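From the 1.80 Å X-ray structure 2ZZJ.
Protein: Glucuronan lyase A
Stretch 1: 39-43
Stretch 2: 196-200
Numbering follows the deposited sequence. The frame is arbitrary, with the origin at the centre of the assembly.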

# COMPACT_ATOMS: atom_id res chain seq x y z
N LYS A 39 13.70 2.56 -5.67
CA LYS A 39 13.65 3.79 -4.87
C LYS A 39 12.52 4.66 -5.39
O LYS A 39 12.46 4.97 -6.58
CB LYS A 39 14.98 4.55 -4.97
CG LYS A 39 14.99 5.84 -4.13
CD LYS A 39 16.35 6.54 -4.18
CE LYS A 39 16.67 7.00 -5.60
NZ LYS A 39 17.77 8.05 -5.51
N MET A 40 11.59 5.05 -4.50
CA MET A 40 10.49 5.94 -4.86
C MET A 40 10.74 7.27 -4.16
O MET A 40 11.05 7.29 -2.96
CB MET A 40 9.14 5.40 -4.38
CG MET A 40 8.51 4.30 -5.26
SD MET A 40 9.59 2.91 -5.46
CE MET A 40 8.37 1.68 -5.95
N THR A 41 10.61 8.37 -4.90
CA THR A 41 10.71 9.72 -4.28
C THR A 41 9.54 10.59 -4.67
O THR A 41 8.91 10.41 -5.76
CB THR A 41 12.06 10.43 -4.59
OG1 THR A 41 12.01 11.06 -5.88
CG2 THR A 41 13.22 9.46 -4.51
N GLN A 42 9.20 11.53 -3.79
CA GLN A 42 8.22 12.57 -4.10
C GLN A 42 8.70 13.91 -3.56
O GLN A 42 9.43 13.97 -2.57
CB GLN A 42 6.83 12.25 -3.54
CG GLN A 42 5.95 11.42 -4.50
CD GLN A 42 5.58 12.27 -5.73
OE1 GLN A 42 5.65 13.51 -5.68
NE2 GLN A 42 5.19 11.62 -6.83
N THR A 43 8.32 14.99 -4.24
CA THR A 43 8.82 16.33 -3.90
C THR A 43 7.64 17.27 -3.81
O THR A 43 6.85 17.38 -4.77
CB THR A 43 9.83 16.86 -4.95
OG1 THR A 43 10.96 15.99 -5.04
CG2 THR A 43 10.33 18.28 -4.59
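Stretch 2, residues 196-200: RVGLY

Stretch 2 lies over stretch 1 as a packing partner rather than as a neighbouring strand in a shared sheet. Two observations support this reading: no hydrogen bond crosses between the two segments, and the nearest pair of CA atoms, Met40 CA and Leu199 CA, are 6.0 Å apart. The segments come from one chain, at least 157 residues apart in sequence wherever they touch, so the contact is tertiary. It is modest in size, burying 227 Å² summed over both sides.

The backbone of stretch 1 is extended throughout. From Lys39 to Thr43 phi runs from -110° to -138° and psi from 124° to 152°, and the regular alternation of a strand follows: the CA-to-CB bonds of Met40 and Gln42 point toward stretch 2, while that of Thr41 points away. Stretch 2 is less uniform. Arg196 and Val197 are in strand conformation (phi/psi -114/141° and -120/142°), as are Leu199 and Tyr200 (-82/117° and -123/102°), but between them the chain turns a corner at Gly198, where phi/psi is 151/169°. At those angles a CB would be jammed against the carbonyl oxygen of Val197, which by itself calls for glycine. Compared end to end, the direction from CA of Met40 to CA of Gln42 and that from CA of Val197 to CA of Leu199 differ by 34°, so the touching parts run in broadly the same sense.

Apolar side-chain packing centres on Leu199, which has the largest covered area of any residue here, 77 Å², followed by Met40 with 69 Å². Their CA-to-CB bonds each point toward the opposing segment, and Met40 CB meets Leu199 CB at 4.0 Å, a van der Waals separation. Leu199, with chi1 t and chi2 p, also extends along stretch 1 to the next residue on the same side: its CD2 is 4.0 Å from Gln42 CB. The aliphatic base of the glutamine thus serves as a packing surface, whereas its amide is engaged otherwise. Gln42 OE1 accepts a weak hydrogen bond from Thr43 N (3.4 Å, 140° at the hydrogen), and NE2 is bonded elsewhere in the structure.

A second group of contacts sets side chains against backbone. Leu199 CD2 approaches Gln42 N at 3.8 Å and Thr41 C at 4.2 Å, placing the methyl over the main chain between these residues. In the other direction, Met40 follows the backbone of stretch 2 across its corner: CB is 4.0 Å from Leu199 N, CG is 4.1 Å from Gly198 CA, and CE is 4.0 Å from Val197 O. Its chi angles (m, p, t) carry the thioether along this path. The closest approach of Val197 is through its carbonyl oxygen; its CA-to-CB bond points sideways, and Val197 CG2 stays 4.8 Å from Met40 CE.

The ends take no part. The side chains of Lys39, Thr43 and Arg196 are out of reach of the opposing segment, and the CA-to-CB bond of Tyr200 points away.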

# COMPACT_ATOMS: atom_id res chain seq x y z
N ARG A 196 -0.78 -1.98 -5.42
CA ARG A 196 0.28 -1.03 -5.71
C ARG A 196 1.22 -0.91 -4.52
O ARG A 196 0.77 -0.91 -3.34
CB ARG A 196 -0.29 0.35 -5.98
CG ARG A 196 -1.31 0.39 -7.10
CD ARG A 196 -1.63 1.83 -7.35
NE ARG A 196 -2.63 1.98 -8.39
CZ ARG A 196 -3.22 3.14 -8.68
NH1 ARG A 196 -2.89 4.25 -8.00
NH2 ARG A 196 -4.14 3.18 -9.63
N VAL A 197 2.52 -0.80 -4.82
CA VAL A 197 3.45 -0.39 -3.76
C VAL A 197 4.14 0.90 -4.18
O VAL A 197 4.48 1.11 -5.37
CB VAL A 197 4.47 -1.51 -3.30
CG1 VAL A 197 3.73 -2.78 -2.79
CG2 VAL A 197 5.52 -1.83 -4.38
N GLY A 198 4.36 1.79 -3.22
CA GLY A 198 5.06 3.02 -3.54
C GLY A 198 4.66 4.19 -2.66
O GLY A 198 3.68 4.12 -1.92
N LEU A 199 5.45 5.26 -2.78
CA LEU A 199 5.26 6.44 -1.93
C LEU A 199 4.15 7.28 -2.55
O LEU A 199 4.29 7.79 -3.68
CB LEU A 199 6.56 7.24 -1.87
CG LEU A 199 6.46 8.59 -1.12
CD1 LEU A 199 5.96 8.42 0.36
CD2 LEU A 199 7.81 9.23 -1.15
N TYR A 200 3.07 7.42 -1.79
CA TYR A 200 1.93 8.25 -2.19
C TYR A 200 1.67 9.28 -1.10
O TYR A 200 1.16 8.97 -0.02
CB TYR A 200 0.71 7.36 -2.47
CG TYR A 200 -0.62 8.09 -2.61
CD1 TYR A 200 -0.69 9.34 -3.22
CD2 TYR A 200 -1.82 7.48 -2.21
CE1 TYR A 200 -1.91 10.01 -3.37
CE2 TYR A 200 -3.05 8.15 -2.34
CZ TYR A 200 -3.08 9.40 -2.95
OH TYR A 200 -4.27 10.08 -3.09